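Local coordinates for L544 (Acanthamoeba polyphaga mimivirus, PDB 4AMQ), which is probably a nucleotidyltransferase that binds manganese, joined to a helical domain and found in the virion, its exact substrate not established, at residues N97-I102 with L199-K204; M319-K324 with L345-T350. All blocks are in the same frame, centred on the assembly; numbering follows the deposited sequence.

How the interactions relate
Following the chain from the N terminus, interaction 1 comes first: strand 99-108 leaves the magnesium site, and strand 196-204 later returns to pair with it. In all, 96 residues separate 97-102 from 199-204, with helices, shorter strands and loops among them. Interaction 2 opens only after that loop has closed, so the two are in series and neither nests nor crosses. It closes a much shorter loop, almost all helix, where helix 334-368 doubles back on helix 319-331. The first contact knits the central sheet of the nucleotidyltransferase domain, the second the helical domain. Their centres are 27 Å apart, but helix 274-292 touches Phe202 of interaction 1 and Leu345 of segment 345-350.

Interaction 1. Residues N97-I102 with L199-K204; sequences NQIKLI and LQYFVK. With MG (magnesium ion), chain D.
An antiparallel strand pair inside the mixed sheet of the nucleotidyltransferase domain brings Ile99, Lys100 and Leu101 opposite Val203, Phe202 and Tyr201. Lys100 and Phe202 form the hydrogen-bonded pair, with Lys100 N to Phe202 O and Phe202 N to Lys100 O both 3.0 Å. Ile102 N to Gln200 O and Lys204 N to Gln98 O extend the pairing at its two ends. The backbone bond at Gln98 is doubled by its side chain: CG anti to the backbone N (chi1 179°) and an extended chain carry NE2 to Lys204 O at 2.9 Å. That NE2 also bonds Tyr33 OH, so two acceptors fix the rotation of the amide.

On the face shared by Ile99, Leu101, Tyr201 and Val203, methyl CD1 of Leu101 sits over the centre of the Tyr201 ring, 4.0 Å from its centroid, in a CH-pi contact. Ile99 CG2 comes obliquely to Tyr201 CD1 at 3.8 Å, and helix 28-42 packs on Ile99 and Val203. On the other face Ile102 CG1 meets the edge of the Phe202 ring at CD2, 3.7 Å away, where helix 274-292 lies against both side chains.

Ile99 O binds the magnesium ion at 2.5 Å, long for this metal; Phe93 and Asp96 complete the protein part of the site. Lys100 NZ donates to a water on the ion. Strand 196-204 also pairs with strand 209-217, which bears the manganese ligand Asp213. Successive carbonyls alternate: Lys204 N and Phe202 N take Gln98 O and Lys100 O, while Ile99 O points away from strand 196-204, so metal binding costs the pairing no acceptor.

Interaction 2. Residues M319-K324 with L345-T350; sequences MNIIDK and LTQLYT
Ile321 and Leu348 supply the apolar part of this contact. Methyl CG2 of Ile321 lies 4.0 Å from Leu348 CB, and the two CA atoms are 6.5 Å apart, the nearest across the pair. From the next residue, Ile322 CD1 reaches Leu348 CD1 at 4.3 Å, a looser touch. Leu348 has CG anti to its backbone N (chi1 -174°), which swings its branched end toward Ile322. Both are backed by helix 297-311, with Ile322 on Ile308 and Ile311 and Leu348 on Ile307, so these side chains lie in a buried apolar layer that three helices share.

The polar part sits at the outer border, where Lys324 and Gln347 cross at about a right angle. Lys324 NZ donates to Gln347 OE1 at 2.8 Å, lying in the carbonyl plane on a lone pair, with a C=O...N angle of 117°. The lysine chain bends at chi3 to bring its ammonium group across, whereas Gln347 is extended beyond CG. Methyl CD1 of Ile321 also presses against that acceptor, 3.2 Å from OE1, and lies 4.0 Å from Gln347 CB. The ammonium group grips OE1 through the hydrogen bond, while the methyl packs close from a direction roughly perpendicular to that bond.

Within the second helix Thr350 OG1 bonds back to Thr346 O at 3.1 Å, from the opposite face of the carbonyl plane to the backbone N of Thr350. The segments run antiparallel at 164°, with axes 9.8 Å apart, and helices 319-331 and 334-368 follow each other through a short turn: an antiparallel helical hairpin within the helical domain.

Interaction 1. Residues N97-I102 with L199-K204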
# COMPACT_ATOMS: atom_id res chain seq x y z
N ASN A 97 -6.87 -3.48 20.42
CA ASN A 97 -6.82 -4.53 19.41
C ASN A 97 -7.25 -4.08 18.02
O ASN A 97 -6.99 -4.75 17.03
CB ASN A 97 -7.65 -5.74 19.85
CG ASN A 97 -7.46 -6.94 18.94
OD1 ASN A 97 -8.36 -7.32 18.20
ND2 ASN A 97 -6.27 -7.54 18.99
N GLN A 98 -7.92 -2.93 17.95
CA GLN A 98 -8.45 -2.42 16.69
C GLN A 98 -7.38 -1.69 15.87
O GLN A 98 -7.45 -1.66 14.64
CB GLN A 98 -9.63 -1.49 16.96
CG GLN A 98 -10.24 -0.88 15.71
CD GLN A 98 -11.34 0.11 16.02
OE1 GLN A 98 -11.19 0.96 16.90
NE2 GLN A 98 -12.46 -0.01 15.32
N ILE A 99 -6.40 -1.11 16.54
CA ILE A 99 -5.42 -0.26 15.89
C ILE A 99 -4.00 -0.72 16.10
O ILE A 99 -3.56 -0.90 17.23
CB ILE A 99 -5.51 1.19 16.39
CG1 ILE A 99 -6.89 1.78 16.10
CG2 ILE A 99 -4.41 2.04 15.76
CD1 ILE A 99 -7.07 3.20 16.61
N LYS A 100 -3.26 -0.90 15.02
CA LYS A 100 -1.85 -1.24 15.13
C LYS A 100 -1.02 -0.30 14.26
O LYS A 100 -1.30 -0.13 13.08
CB LYS A 100 -1.62 -2.70 14.72
CG LYS A 100 -0.32 -3.30 15.27
CD LYS A 100 -0.13 -4.74 14.81
CE LYS A 100 -1.20 -5.67 15.37
NZ LYS A 100 -1.07 -5.85 16.85
N LEU A 101 -0.02 0.32 14.87
CA LEU A 101 0.94 1.10 14.11
C LEU A 101 2.08 0.18 13.66
O LEU A 101 2.94 -0.17 14.46
CB LEU A 101 1.49 2.26 14.94
CG LEU A 101 2.58 3.09 14.28
CD1 LEU A 101 2.13 3.60 12.92
CD2 LEU A 101 2.98 4.26 15.18
N ILE A 102 2.06 -0.21 12.39
CA ILE A 102 3.03 -1.17 11.86
C ILE A 102 4.40 -0.54 11.62
O ILE A 102 5.42 -1.06 12.08
CB ILE A 102 2.55 -1.81 10.54
CG1 ILE A 102 1.25 -2.59 10.77
CG2 ILE A 102 3.62 -2.72 9.97
CD1 ILE A 102 1.39 -3.76 11.70
N LEU A 199 3.21 7.56 9.16
CA LEU A 199 2.66 6.56 10.07
C LEU A 199 1.84 5.55 9.28
O LEU A 199 0.84 5.90 8.65
CB LEU A 199 1.77 7.23 11.13
CG LEU A 199 2.40 8.32 12.00
CD1 LEU A 199 1.36 8.97 12.90
CD2 LEU A 199 3.55 7.76 12.82
N GLN A 200 2.26 4.29 9.30
CA GLN A 200 1.53 3.25 8.58
C GLN A 200 0.71 2.38 9.53
O GLN A 200 1.24 1.50 10.20
CB GLN A 200 2.46 2.39 7.73
CG GLN A 200 2.94 3.09 6.47
CD GLN A 200 3.70 2.16 5.54
OE1 GLN A 200 4.31 1.19 5.98
NE2 GLN A 200 3.66 2.46 4.25
N TYR A 201 -0.59 2.65 9.57
CA TYR A 201 -1.49 1.94 10.46
C TYR A 201 -2.24 0.84 9.72
O TYR A 201 -2.41 0.91 8.50
CB TYR A 201 -2.53 2.90 11.05
CG TYR A 201 -2.04 3.92 12.06
CD1 TYR A 201 -1.92 3.59 13.41
CD2 TYR A 201 -1.76 5.23 11.68
CE1 TYR A 201 -1.50 4.52 14.34
CE2 TYR A 201 -1.34 6.17 12.61
CZ TYR A 201 -1.21 5.81 13.93
OH TYR A 201 -0.79 6.74 14.86
N PHE A 202 -2.68 -0.16 10.47
CA PHE A 202 -3.77 -1.01 10.03
C PHE A 202 -4.86 -0.98 11.10
O PHE A 202 -4.58 -1.12 12.29
CB PHE A 202 -3.30 -2.42 9.68
CG PHE A 202 -2.72 -2.53 8.30
CD1 PHE A 202 -3.54 -2.77 7.21
CD2 PHE A 202 -1.36 -2.33 8.09
CE1 PHE A 202 -3.02 -2.84 5.93
CE2 PHE A 202 -0.84 -2.41 6.81
CZ PHE A 202 -1.67 -2.66 5.73
N VAL A 203 -6.09 -0.74 10.67
CA VAL A 203 -7.19 -0.53 11.59
C VAL A 203 -8.34 -1.46 11.26
O VAL A 203 -8.81 -1.51 10.13
CB VAL A 203 -7.68 0.94 11.54
CG1 VAL A 203 -8.89 1.14 12.46
CG2 VAL A 203 -6.56 1.89 11.92
N LYS A 204 -8.78 -2.21 12.26
CA LYS A 204 -9.94 -3.06 12.06
C LYS A 204 -11.19 -2.19 12.15
O LYS A 204 -11.64 -1.84 13.24
CB LYS A 204 -9.99 -4.17 13.11
CG LYS A 204 -11.02 -5.23 12.78
CD LYS A 204 -11.26 -6.15 13.96
CE LYS A 204 -12.34 -7.17 13.62
NZ LYS A 204 -12.69 -8.01 14.79
MG MG D . -2.66 -2.30 19.03
O HOH W 1 -3.48 -4.40 18.08
O HOH W 2 -0.10 -2.17 19.04

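Interaction 2. Residues M319-K324 with L345-T350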
# COMPACT_ATOMS: atom_id res chain seq x y z
N MET A 319 -11.79 -21.03 -9.25
CA MET A 319 -12.33 -21.36 -7.94
C MET A 319 -11.66 -22.56 -7.27
O MET A 319 -11.94 -22.86 -6.12
CB MET A 319 -13.85 -21.56 -8.01
CG MET A 319 -14.62 -20.28 -8.28
SD MET A 319 -14.34 -19.03 -7.00
CE MET A 319 -15.17 -19.80 -5.60
N ASN A 320 -10.77 -23.23 -8.00
CA ASN A 320 -9.97 -24.30 -7.41
C ASN A 320 -9.02 -23.75 -6.35
O ASN A 320 -8.71 -24.42 -5.37
CB ASN A 320 -9.17 -25.05 -8.47
CG ASN A 320 -10.05 -25.85 -9.41
OD1 ASN A 320 -11.19 -26.16 -9.09
ND2 ASN A 320 -9.51 -26.19 -10.58
N ILE A 321 -8.55 -22.52 -6.57
CA ILE A 321 -7.71 -21.84 -5.59
C ILE A 321 -8.46 -21.70 -4.27
O ILE A 321 -7.89 -21.90 -3.20
CB ILE A 321 -7.29 -20.43 -6.08
CG1 ILE A 321 -6.56 -20.51 -7.42
CG2 ILE A 321 -6.43 -19.73 -5.03
CD1 ILE A 321 -5.31 -21.38 -7.40
N ILE A 322 -9.74 -21.36 -4.37
CA ILE A 322 -10.60 -21.21 -3.21
C ILE A 322 -10.77 -22.53 -2.45
O ILE A 322 -10.68 -22.57 -1.22
CB ILE A 322 -11.99 -20.66 -3.60
CG1 ILE A 322 -11.85 -19.34 -4.35
CG2 ILE A 322 -12.89 -20.53 -2.37
CD1 ILE A 322 -11.07 -18.28 -3.59
N ASP A 323 -11.00 -23.62 -3.19
CA ASP A 323 -11.12 -24.94 -2.58
C ASP A 323 -9.84 -25.34 -1.85
O ASP A 323 -9.88 -25.91 -0.77
CB ASP A 323 -11.48 -26.00 -3.63
CG ASP A 323 -12.85 -25.76 -4.26
OD1 ASP A 323 -13.65 -25.01 -3.66
OD2 ASP A 323 -13.11 -26.33 -5.34
N LYS A 324 -8.69 -25.03 -2.46
CA LYS A 324 -7.40 -25.28 -1.83
C LYS A 324 -7.24 -24.50 -0.52
O LYS A 324 -6.61 -24.98 0.42
CB LYS A 324 -6.25 -24.93 -2.78
CG LYS A 324 -6.09 -25.90 -3.94
CD LYS A 324 -4.67 -25.86 -4.52
CE LYS A 324 -4.33 -24.51 -5.15
NZ LYS A 324 -2.91 -24.46 -5.61
N LEU A 345 -2.77 -17.17 -1.37
CA LEU A 345 -3.24 -15.83 -1.70
C LEU A 345 -2.42 -15.23 -2.83
O LEU A 345 -2.87 -14.33 -3.53
CB LEU A 345 -3.22 -14.91 -0.47
CG LEU A 345 -4.31 -15.14 0.58
CD1 LEU A 345 -4.17 -14.14 1.72
CD2 LEU A 345 -5.69 -15.06 -0.04
N THR A 346 -1.20 -15.73 -3.00
CA THR A 346 -0.33 -15.27 -4.08
C THR A 346 -0.86 -15.73 -5.44
O THR A 346 -0.88 -14.97 -6.40
CB THR A 346 1.12 -15.73 -3.88
OG1 THR A 346 1.67 -15.08 -2.73
CG2 THR A 346 1.96 -15.39 -5.11
N GLN A 347 -1.28 -16.99 -5.51
CA GLN A 347 -1.90 -17.51 -6.73
C GLN A 347 -3.18 -16.75 -7.02
O GLN A 347 -3.44 -16.36 -8.16
CB GLN A 347 -2.21 -19.00 -6.58
CG GLN A 347 -0.99 -19.88 -6.41
CD GLN A 347 -1.34 -21.30 -6.01
OE1 GLN A 347 -2.23 -21.92 -6.60
NE2 GLN A 347 -0.66 -21.81 -4.99
N LEU A 348 -3.99 -16.54 -5.98
CA LEU A 348 -5.25 -15.82 -6.11
C LEU A 348 -5.00 -14.40 -6.61
O LEU A 348 -5.73 -13.90 -7.46
CB LEU A 348 -5.99 -15.79 -4.77
CG LEU A 348 -7.39 -15.18 -4.79
CD1 LEU A 348 -8.27 -15.91 -5.79
CD2 LEU A 348 -8.01 -15.22 -3.40
N TYR A 349 -3.96 -13.77 -6.08
CA TYR A 349 -3.60 -12.42 -6.48
C TYR A 349 -3.34 -12.38 -7.98
O TYR A 349 -3.86 -11.53 -8.69
CB TYR A 349 -2.35 -11.98 -5.71
CG TYR A 349 -2.03 -10.51 -5.82
CD1 TYR A 349 -2.56 -9.59 -4.92
CD2 TYR A 349 -1.17 -10.04 -6.80
CE1 TYR A 349 -2.26 -8.25 -5.00
CE2 TYR A 349 -0.86 -8.69 -6.89
CZ TYR A 349 -1.41 -7.80 -5.99
OH TYR A 349 -1.11 -6.46 -6.07
N THR A 350 -2.53 -13.33 -8.45
CA THR A 350 -2.22 -13.45 -9.87
C THR A 350 -3.48 -13.68 -10.69
O THR A 350 -3.67 -13.06 -11.74
CB THR A 350 -1.26 -14.63 -10.11
OG1 THR A 350 -0.05 -14.42 -9.37
CG2 THR A 350 -0.93 -14.75 -11.59